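Local coordinates for protein CG8862 (Drosophila melanogaster, PDB 3ISM) that probably cleaves DNA and RNA as a magnesium-dependent, sequence-non-specific mitochondrial nuclease of the endonuclease G type, at residues Arg34-Arg48 / Gln77-Asn89. Sequence-based numbering, arbitrary orientation. Where two conformers were deposited one is given.
Sequences RSHSDYVLSYDRRNR and QDESIHPFFRSQN
Y43 reaches from strand 40-44 to the loop 77-89, and its ring lies against I81. CB leaves the strand toward the loop, and with CG anti to the backbone N (chi1 -169°) the ring is carried out to I81 and the F85 carbonyl. I81 CD1 lies over one face of the ring, nearest CG and CD2, and covers it in a CH-pi contact, Y43 CD2 being 3.8 Å from I81 CD1. Next along that side, Y43 CE2 meets I81 CG2 at 3.7 Å. At the tip, Y43 OH donates to F85 O over 2.7 Å; the carbonyl oxygen sits at the ring edge, in the ring plane, with a C=O...donor angle of 156°. The same hydroxyl accepts from a water that in turn takes the N-H of S87, 2.9 Å from S87 N. Strand 40-44 pairs antiparallel with 33-35 at one margin of the main mixed sheet of this His-Me finger nuclease, and the loop packed on it leads into helix 89-92 and strand 98-101, which carries the predicted proton acceptor H101. Beyond the tyrosine, R45 lays CB over one face of the F85 ring, while R45 CD approaches F85 CD2 at 3.5 Å; R45 NH2 goes on to P28 O of the second subunit. At the other end R34, modelled in two conformers, makes in one a salt bridge from NH2 to D78 OD2 (2.8 Å), the oxygen lying over a guanidinium face. S122 OG also bonds OD2, whereas OD1 accepts from S80 N in an Asx turn and from S80 OG. With an alanine in place of D78, R34 would probably lose its carboxylate mate, S122 OG its acceptor, and the S80 hydroxyl would be freer to turn.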
ATOM      1  N   ARG B  34      -4.610 -17.595   3.340  1.00 34.75           N
ATOM      2  CA  ARG B  34      -4.041 -18.921   3.538  0.50 34.37           C
ATOM      3  C   ARG B  34      -4.317 -19.430   4.945  1.00 33.92           C
ATOM      4  O   ARG B  34      -4.285 -18.673   5.910  1.00 33.61           O
ATOM      5  CB  ARG B  34      -2.535 -18.896   3.282  0.50 34.57           C
ATOM      6  CG  ARG B  34      -2.143 -18.909   1.798  0.50 35.06           C
ATOM      7  CD  ARG B  34      -0.633 -18.785   1.601  0.50 34.44           C
ATOM      8  NE  ARG B  34       0.091 -19.918   2.176  0.50 34.72           N
ATOM      9  CZ  ARG B  34       0.752 -19.888   3.334  0.50 34.87           C
ATOM     10  NH1 ARG B  34       0.803 -18.774   4.053  0.50 35.08           N
ATOM     11  NH2 ARG B  34       1.377 -20.975   3.768  0.50 33.90           N
ATOM     12  N   SER B  35      -4.592 -20.720   5.056  1.00 33.30           N
ATOM     13  CA  SER B  35      -4.935 -21.328   6.334  0.50 32.75           C
ATOM     14  C   SER B  35      -3.805 -22.209   6.838  1.00 32.39           C
ATOM     15  O   SER B  35      -3.261 -23.003   6.083  1.00 32.18           O
ATOM     16  CB  SER B  35      -6.207 -22.171   6.194  0.50 32.92           C
ATOM     17  OG  SER B  35      -7.255 -21.437   5.584  0.50 32.79           O
ATOM     18  N   HIS B  36      -3.463 -22.061   8.107  1.00 31.80           N
ATOM     19  CA  HIS B  36      -2.590 -23.011   8.758  1.00 31.77           C
ATOM     20  C   HIS B  36      -3.464 -23.824   9.712  1.00 31.79           C
ATOM     21  O   HIS B  36      -4.693 -23.678   9.718  1.00 31.61           O
ATOM     22  CB  HIS B  36      -1.412 -22.303   9.445  1.00 31.70           C
ATOM     23  CG  HIS B  36      -0.480 -21.648   8.476  1.00 31.76           C
ATOM     24  ND1 HIS B  36       0.572 -22.317   7.886  1.00 31.67           N
ATOM     25  CD2 HIS B  36      -0.483 -20.403   7.939  1.00 31.57           C
ATOM     26  CE1 HIS B  36       1.196 -21.505   7.051  1.00 31.50           C
ATOM     27  NE2 HIS B  36       0.571 -20.340   7.058  1.00 31.85           N
ATOM     28  N   SER B  37      -2.840 -24.698  10.485  1.00 32.00           N
ATOM     29  CA  SER B  37      -3.553 -25.555  11.409  1.00 32.29           C
ATOM     30  C   SER B  37      -4.295 -24.828  12.527  1.00 32.09           C
ATOM     31  O   SER B  37      -5.288 -25.349  13.032  1.00 32.59           O
ATOM     32  CB  SER B  37      -2.599 -26.571  12.022  1.00 32.63           C
ATOM     33  OG  SER B  37      -1.873 -27.260  11.017  1.00 34.11           O
ATOM     34  N   ASP B  38      -3.820 -23.651  12.928  1.00 31.54           N
ATOM     35  CA  ASP B  38      -4.420 -22.958  14.079  1.00 31.17           C
ATOM     36  C   ASP B  38      -4.428 -21.436  13.946  1.00 30.69           C
ATOM     37  O   ASP B  38      -4.703 -20.730  14.912  1.00 30.96           O
ATOM     38  CB  ASP B  38      -3.752 -23.385  15.396  1.00 31.02           C
ATOM     39  CG  ASP B  38      -4.641 -23.137  16.624  1.00 31.79           C
ATOM     40  OD1 ASP B  38      -5.859 -23.415  16.556  1.00 32.07           O
ATOM     41  OD2 ASP B  38      -4.117 -22.682  17.672  1.00 32.18           O
ATOM     42  N   TYR B  39      -4.133 -20.933  12.750  1.00 30.22           N
ATOM     43  CA  TYR B  39      -4.358 -19.516  12.440  1.00 29.99           C
ATOM     44  C   TYR B  39      -4.646 -19.317  10.959  1.00 30.01           C
ATOM     45  O   TYR B  39      -4.453 -20.233  10.155  1.00 30.34           O
ATOM     46  CB  TYR B  39      -3.209 -18.616  12.925  1.00 29.18           C
ATOM     47  CG  TYR B  39      -1.879 -18.720  12.192  1.00 29.03           C
ATOM     48  CD1 TYR B  39      -1.473 -17.719  11.317  1.00 29.13           C
ATOM     49  CD2 TYR B  39      -1.006 -19.780  12.419  1.00 28.04           C
ATOM     50  CE1 TYR B  39      -0.251 -17.783  10.671  1.00 28.90           C
ATOM     51  CE2 TYR B  39       0.224 -19.848  11.778  1.00 26.96           C
ATOM     52  CZ  TYR B  39       0.593 -18.850  10.910  1.00 28.65           C
ATOM     53  OH  TYR B  39       1.813 -18.902  10.255  1.00 29.53           O
ATOM     54  N   VAL B  40      -5.147 -18.135  10.620  1.00 29.53           N
ATOM     55  CA  VAL B  40      -5.454 -17.782   9.235  1.00 30.40           C
ATOM     56  C   VAL B  40      -4.618 -16.560   8.848  1.00 30.83           C
ATOM     57  O   VAL B  40      -4.411 -15.665   9.664  1.00 30.75           O
ATOM     58  CB  VAL B  40      -6.978 -17.535   9.023  1.00 29.90           C
ATOM     59  CG1 VAL B  40      -7.285 -17.190   7.572  1.00 29.79           C
ATOM     60  CG2 VAL B  40      -7.786 -18.768   9.435  1.00 29.46           C
ATOM     61  N   LEU B  41      -4.124 -16.541   7.615  1.00 31.37           N
ATOM     62  CA  LEU B  41      -3.213 -15.495   7.165  1.00 32.27           C
ATOM     63  C   LEU B  41      -3.620 -14.930   5.811  1.00 32.00           C
ATOM     64  O   LEU B  41      -3.838 -15.685   4.875  1.00 32.65           O
ATOM     65  CB  LEU B  41      -1.794 -16.061   7.085  1.00 32.43           C
ATOM     66  CG  LEU B  41      -0.661 -15.139   6.605  1.00 34.70           C
ATOM     67  CD1 LEU B  41       0.488 -15.236   7.596  1.00 35.74           C
ATOM     68  CD2 LEU B  41      -0.178 -15.525   5.236  1.00 36.46           C
ATOM     69  N   SER B  42      -3.701 -13.603   5.710  1.00 31.65           N
ATOM     70  CA  SER B  42      -3.827 -12.934   4.425  1.00 30.91           C
ATOM     71  C   SER B  42      -2.468 -12.314   4.128  1.00 30.39           C
ATOM     72  O   SER B  42      -1.950 -11.551   4.940  1.00 29.44           O
ATOM     73  CB  SER B  42      -4.918 -11.876   4.474  1.00 31.23           C
ATOM     74  OG  SER B  42      -4.873 -10.978   3.370  1.00 33.93           O
ATOM     75  N   TYR B  43      -1.870 -12.694   2.993  1.00 29.50           N
ATOM     76  CA  TYR B  43      -0.496 -12.294   2.681  1.00 29.60           C
ATOM     77  C   TYR B  43      -0.468 -11.120   1.706  1.00 29.73           C
ATOM     78  O   TYR B  43      -1.165 -11.134   0.675  1.00 29.26           O
ATOM     79  CB  TYR B  43       0.294 -13.459   2.078  1.00 28.70           C
ATOM     80  CG  TYR B  43       1.781 -13.194   1.976  1.00 28.49           C
ATOM     81  CD1 TYR B  43       2.560 -13.017   3.131  1.00 27.07           C
ATOM     82  CD2 TYR B  43       2.413 -13.100   0.733  1.00 26.47           C
ATOM     83  CE1 TYR B  43       3.940 -12.770   3.040  1.00 26.24           C
ATOM     84  CE2 TYR B  43       3.789 -12.851   0.629  1.00 23.93           C
ATOM     85  CZ  TYR B  43       4.543 -12.695   1.794  1.00 26.92           C
ATOM     86  OH  TYR B  43       5.900 -12.476   1.715  1.00 28.03           O
ATOM     87  N   ASP B  44       0.337 -10.119   2.033  1.00 29.84           N
ATOM     88  CA  ASP B  44       0.502  -8.947   1.172  1.00 31.16           C
ATOM     89  C   ASP B  44       1.741  -9.178   0.300  1.00 31.15           C
ATOM     90  O   ASP B  44       2.867  -8.974   0.755  1.00 31.66           O
ATOM     91  CB  ASP B  44       0.648  -7.691   2.040  1.00 31.52           C
ATOM     92  CG  ASP B  44       0.726  -6.405   1.232  1.00 33.91           C
ATOM     93  OD1 ASP B  44       0.836  -6.479  -0.007  1.00 35.16           O
ATOM     94  OD2 ASP B  44       0.657  -5.311   1.844  1.00 34.14           O
ATOM     95  N   ARG B  45       1.519  -9.646  -0.932  1.00 30.67           N
ATOM     96  CA  ARG B  45       2.608  -9.962  -1.867  1.00 31.05           C
ATOM     97  C   ARG B  45       3.490  -8.767  -2.252  1.00 31.37           C
ATOM     98  O   ARG B  45       4.667  -8.944  -2.545  1.00 30.82           O
ATOM     99  CB  ARG B  45       2.071 -10.632  -3.127  1.00 30.23           C
ATOM    100  CG  ARG B  45       1.568 -12.050  -2.876  1.00 29.78           C
ATOM    101  CD  ARG B  45       0.961 -12.652  -4.133  1.00 29.42           C
ATOM    102  NE  ARG B  45      -0.259 -11.961  -4.549  1.00 31.79           N
ATOM    103  CZ  ARG B  45      -0.848 -12.136  -5.737  1.00 31.59           C
ATOM    104  NH1 ARG B  45      -0.318 -12.960  -6.635  1.00 31.03           N
ATOM    105  NH2 ARG B  45      -1.970 -11.494  -6.024  1.00 30.42           N
ATOM    106  N   ARG B  46       2.901  -7.576  -2.253  1.00 31.42           N
ATOM    107  CA  ARG B  46       3.589  -6.343  -2.575  1.00 32.26           C
ATOM    108  C   ARG B  46       4.572  -5.954  -1.469  1.00 32.64           C
ATOM    109  O   ARG B  46       5.681  -5.484  -1.742  1.00 33.29           O
ATOM    110  CB  ARG B  46       2.557  -5.226  -2.720  1.00 32.88           C
ATOM    111  CG  ARG B  46       3.184  -3.894  -3.143  1.00 34.68           C
ATOM    112  CD  ARG B  46       2.170  -2.956  -3.726  1.00 37.79           C
ATOM    113  NE  ARG B  46       1.239  -2.407  -2.737  1.00 39.69           N
ATOM    114  CZ  ARG B  46       1.551  -1.446  -1.859  1.00 43.90           C
ATOM    115  NH1 ARG B  46       2.763  -0.906  -1.819  1.00 43.69           N
ATOM    116  NH2 ARG B  46       0.642  -1.008  -1.007  1.00 45.21           N
ATOM    117  N   ASN B  47       4.163  -6.160  -0.220  1.00 31.81           N
ATOM    118  CA  ASN B  47       4.947  -5.709   0.922  1.00 31.27           C
ATOM    119  C   ASN B  47       5.775  -6.812   1.553  1.00 30.66           C
ATOM    120  O   ASN B  47       6.668  -6.550   2.356  1.00 31.12           O
ATOM    121  CB  ASN B  47       4.033  -5.019   1.936  1.00 31.17           C
ATOM    122  CG  ASN B  47       3.665  -3.589   1.498  1.00 32.62           C
ATOM    123  OD1 ASN B  47       4.502  -2.878   0.942  1.00 33.81           O
ATOM    124  ND2 ASN B  47       2.433  -3.161   1.777  1.00 32.48           N
ATOM    125  N   ARG B  48       5.495  -8.043   1.139  1.00 30.34           N
ATOM    126  CA  ARG B  48       6.215  -9.240   1.607  1.00 30.33           C
ATOM    127  C   ARG B  48       6.022  -9.502   3.116  1.00 30.06           C
ATOM    128  O   ARG B  48       6.933 -10.020   3.778  1.00 29.66           O
ATOM    129  CB  ARG B  48       7.703  -9.210   1.206  1.00 30.36           C
ATOM    130  CG  ARG B  48       8.015  -9.558  -0.270  1.00 31.06           C
ATOM    131  CD  ARG B  48       7.580  -8.473  -1.213  1.00 33.15           C
ATOM    132  NE  ARG B  48       8.524  -8.179  -2.295  1.00 34.17           N
ATOM    133  CZ  ARG B  48       8.158  -7.891  -3.545  1.00 33.03           C
ATOM    134  NH1 ARG B  48       6.877  -7.901  -3.887  1.00 29.02           N
ATOM    135  NH2 ARG B  48       9.076  -7.609  -4.468  1.00 33.83           N
ATOM    136  N   GLN B  77      11.557 -19.839   4.985  1.00 31.40           N
ATOM    137  CA  GLN B  77      10.781 -19.360   3.831  1.00 31.49           C
ATOM    138  C   GLN B  77       9.503 -20.181   3.651  1.00 31.35           C
ATOM    139  O   GLN B  77       9.481 -21.384   3.920  1.00 31.77           O
ATOM    140  CB  GLN B  77      11.614 -19.387   2.536  1.00 31.49           C
ATOM    141  CG  GLN B  77      11.875 -20.800   1.972  1.00 30.80           C
ATOM    142  CD  GLN B  77      12.453 -20.804   0.559  1.00 31.54           C
ATOM    143  OE1 GLN B  77      12.276 -19.856  -0.204  1.00 31.80           O
ATOM    144  NE2 GLN B  77      13.124 -21.895   0.200  1.00 33.59           N
ATOM    145  N   ASP B  78       8.448 -19.517   3.213  1.00 31.21           N
ATOM    146  CA  ASP B  78       7.170 -20.167   2.916  1.00 31.84           C
ATOM    147  C   ASP B  78       7.100 -20.527   1.419  1.00 31.74           C
ATOM    148  O   ASP B  78       6.940 -19.646   0.559  1.00 31.13           O
ATOM    149  CB  ASP B  78       6.014 -19.238   3.307  1.00 31.43           C
ATOM    150  CG  ASP B  78       4.650 -19.898   3.145  1.00 32.35           C
ATOM    151  OD1 ASP B  78       4.560 -20.975   2.514  1.00 31.68           O
ATOM    152  OD2 ASP B  78       3.666 -19.330   3.663  1.00 32.22           O
ATOM    153  N   GLU B  79       7.184 -21.823   1.134  1.00 31.92           N
ATOM    154  CA  GLU B  79       7.287 -22.330  -0.231  0.50 32.49           C
ATOM    155  C   GLU B  79       5.944 -22.352  -0.939  1.00 32.60           C
ATOM    156  O   GLU B  79       5.869 -22.576  -2.145  1.00 33.27           O
ATOM    157  CB  GLU B  79       7.914 -23.730  -0.234  0.50 32.46           C
ATOM    158  CG  GLU B  79       9.418 -23.720  -0.024  0.50 33.27           C
ATOM    159  CD  GLU B  79       9.968 -25.057   0.430  0.50 34.98           C
ATOM    160  OE1 GLU B  79       9.183 -26.023   0.563  0.50 36.27           O
ATOM    161  OE2 GLU B  79      11.192 -25.139   0.667  0.50 35.60           O
ATOM    162  N   SER B  80       4.873 -22.126  -0.193  1.00 32.77           N
ATOM    163  CA  SER B  80       3.570 -22.007  -0.831  1.00 33.05           C
ATOM    164  C   SER B  80       3.364 -20.599  -1.413  1.00 32.55           C
ATOM    165  O   SER B  80       2.357 -20.365  -2.086  1.00 33.03           O
ATOM    166  CB  SER B  80       2.455 -22.347   0.145  1.00 33.21           C
ATOM    167  OG  SER B  80       2.265 -21.278   1.045  1.00 35.26           O
ATOM    168  N   ILE B  81       4.304 -19.677  -1.165  1.00 31.72           N
ATOM    169  CA  ILE B  81       4.276 -18.324  -1.781  1.00 30.71           C
ATOM    170  C   ILE B  81       5.172 -18.319  -3.036  1.00 30.81           C
ATOM    171  O   ILE B  81       6.283 -18.874  -3.013  1.00 30.25           O
ATOM    172  CB  ILE B  81       4.795 -17.200  -0.819  1.00 30.74           C
ATOM    173  CG1 ILE B  81       4.131 -17.253   0.576  1.00 30.48           C
ATOM    174  CG2 ILE B  81       4.640 -15.813  -1.444  1.00 29.26           C
ATOM    175  CD1 ILE B  81       2.672 -16.932   0.580  1.00 30.54           C
ATOM    176  N   HIS B  82       4.692 -17.705  -4.121  1.00 30.21           N
ATOM    177  CA  HIS B  82       5.472 -17.574  -5.365  1.00 30.33           C
ATOM    178  C   HIS B  82       6.830 -16.922  -5.023  1.00 30.02           C
ATOM    179  O   HIS B  82       6.871 -15.983  -4.228  1.00 29.60           O
ATOM    180  CB  HIS B  82       4.669 -16.737  -6.396  1.00 29.94           C
ATOM    181  CG  HIS B  82       5.294 -16.659  -7.762  1.00 30.64           C
ATOM    182  ND1 HIS B  82       6.387 -15.864  -8.042  1.00 29.55           N
ATOM    183  CD2 HIS B  82       4.966 -17.268  -8.929  1.00 31.19           C
ATOM    184  CE1 HIS B  82       6.721 -16.006  -9.314  1.00 31.33           C
ATOM    185  NE2 HIS B  82       5.874 -16.849  -9.876  1.00 31.68           N
ATOM    186  N   PRO B  83       7.941 -17.437  -5.592  1.00 29.89           N
ATOM    187  CA  PRO B  83       9.289 -16.916  -5.289  1.00 30.36           C
ATOM    188  C   PRO B  83       9.469 -15.388  -5.389  1.00 30.54           C
ATOM    189  O   PRO B  83      10.287 -14.827  -4.646  1.00 30.60           O
ATOM    190  CB  PRO B  83      10.188 -17.649  -6.287  1.00 30.67           C
ATOM    191  CG  PRO B  83       9.473 -18.946  -6.524  1.00 30.42           C
ATOM    192  CD  PRO B  83       8.001 -18.582  -6.520  1.00 30.40           C
ATOM    193  N   PHE B  84       8.686 -14.722  -6.241  1.00 30.05           N
ATOM    194  CA  PHE B  84       8.795 -13.263  -6.418  1.00 29.75           C
ATOM    195  C   PHE B  84       8.388 -12.536  -5.164  1.00 29.69           C
ATOM    196  O   PHE B  84       8.829 -11.422  -4.926  1.00 28.88           O
ATOM    197  CB  PHE B  84       7.867 -12.760  -7.539  1.00 30.33           C
ATOM    198  CG  PHE B  84       8.354 -13.055  -8.939  1.00 30.66           C
ATOM    199  CD1 PHE B  84       9.484 -13.843  -9.171  1.00 32.39           C
ATOM    200  CD2 PHE B  84       7.633 -12.585 -10.027  1.00 31.61           C
ATOM    201  CE1 PHE B  84       9.906 -14.125 -10.483  1.00 33.23           C
ATOM    202  CE2 PHE B  84       8.024 -12.856 -11.318  1.00 31.90           C
ATOM    203  CZ  PHE B  84       9.169 -13.628 -11.560  1.00 33.04           C
ATOM    204  N   PHE B  85       7.519 -13.153  -4.360  1.00 29.66           N
ATOM    205  CA  PHE B  85       6.897 -12.415  -3.244  1.00 29.20           C
ATOM    206  C   PHE B  85       7.253 -12.946  -1.856  1.00 29.22           C
ATOM    207  O   PHE B  85       6.646 -12.531  -0.870  1.00 28.37           O
ATOM    208  CB  PHE B  85       5.372 -12.376  -3.412  1.00 28.76           C
ATOM    209  CG  PHE B  85       4.929 -12.130  -4.829  1.00 28.08           C
ATOM    210  CD1 PHE B  85       5.287 -10.956  -5.495  1.00 26.00           C
ATOM    211  CD2 PHE B  85       4.162 -13.076  -5.498  1.00 28.54           C
ATOM    212  CE1 PHE B  85       4.895 -10.736  -6.819  1.00 26.88           C
ATOM    213  CE2 PHE B  85       3.754 -12.860  -6.826  1.00 28.86           C
ATOM    214  CZ  PHE B  85       4.121 -11.693  -7.482  1.00 26.68           C
ATOM    215  N   ARG B  86       8.232 -13.850  -1.793  1.00 29.69           N
ATOM    216  CA  ARG B  86       8.684 -14.429  -0.521  1.00 30.70           C
ATOM    217  C   ARG B  86       9.695 -13.560   0.186  1.00 31.16           C
ATOM    218  O   ARG B  86      10.688 -13.160  -0.418  1.00 32.48           O
ATOM    219  CB  ARG B  86       9.404 -15.727  -0.766  1.00 30.51           C
ATOM    220  CG  ARG B  86       8.551 -16.929  -0.797  1.00 31.01           C
ATOM    221  CD  ARG B  86       9.395 -18.118  -1.195  1.00 29.17           C
ATOM    222  NE  ARG B  86       8.647 -18.969  -2.107  1.00 27.45           N
ATOM    223  CZ  ARG B  86       9.146 -20.028  -2.723  1.00 28.55           C
ATOM    224  NH1 ARG B  86      10.405 -20.389  -2.520  1.00 26.53           N
ATOM    225  NH2 ARG B  86       8.362 -20.735  -3.526  1.00 30.76           N
ATOM    226  N   SER B  87       9.483 -13.301   1.468  1.00 30.61           N
ATOM    227  CA  SER B  87      10.589 -12.819   2.290  1.00 29.89           C
ATOM    228  C   SER B  87      11.536 -13.978   2.624  1.00 29.41           C
ATOM    229  O   SER B  87      11.117 -15.156   2.714  1.00 29.00           O
ATOM    230  CB  SER B  87      10.102 -12.125   3.561  1.00 29.60           C
ATOM    231  OG  SER B  87       9.226 -12.964   4.299  1.00 31.07           O
ATOM    232  N   GLN B  88      12.815 -13.633   2.781  1.00 28.76           N
ATOM    233  CA  GLN B  88      13.857 -14.588   3.093  1.00 28.84           C
ATOM    234  C   GLN B  88      14.635 -14.122   4.315  1.00 28.69           C
ATOM    235  O   GLN B  88      14.677 -12.928   4.619  1.00 28.58           O
ATOM    236  CB  GLN B  88      14.797 -14.752   1.892  1.00 28.99           C
ATOM    237  CG  GLN B  88      14.107 -15.273   0.611  1.00 29.45           C
ATOM    238  CD  GLN B  88      13.825 -16.785   0.658  1.00 30.77           C
ATOM    239  OE1 GLN B  88      14.394 -17.514   1.476  1.00 28.24           O
ATOM    240  NE2 GLN B  88      12.952 -17.254  -0.234  1.00 30.51           N
ATOM    241  N   ASN B  89      15.253 -15.062   5.017  1.00 28.90           N
ATOM    242  CA  ASN B  89      16.159 -14.718   6.121  1.00 29.01           C
ATOM    243  C   ASN B  89      17.225 -13.690   5.717  1.00 29.12           C
ATOM    244  O   ASN B  89      17.523 -12.786   6.498  1.00 28.91           O
ATOM    245  CB  ASN B  89      16.796 -15.971   6.746  1.00 28.29           C
ATOM    246  CG  ASN B  89      15.830 -16.719   7.652  1.00 28.13           C
ATOM    247  OD1 ASN B  89      15.008 -16.115   8.343  1.00 26.31           O
ATOM    248  ND2 ASN B  89      15.920 -18.043   7.646  1.00 25.70           N
TER
HETATM  249  O   HOH W   1       7.330 -14.420   3.122  1.00 16.77           O
HETATM  250  O   HOH W   2       8.149 -11.009   5.975  1.00 17.18           O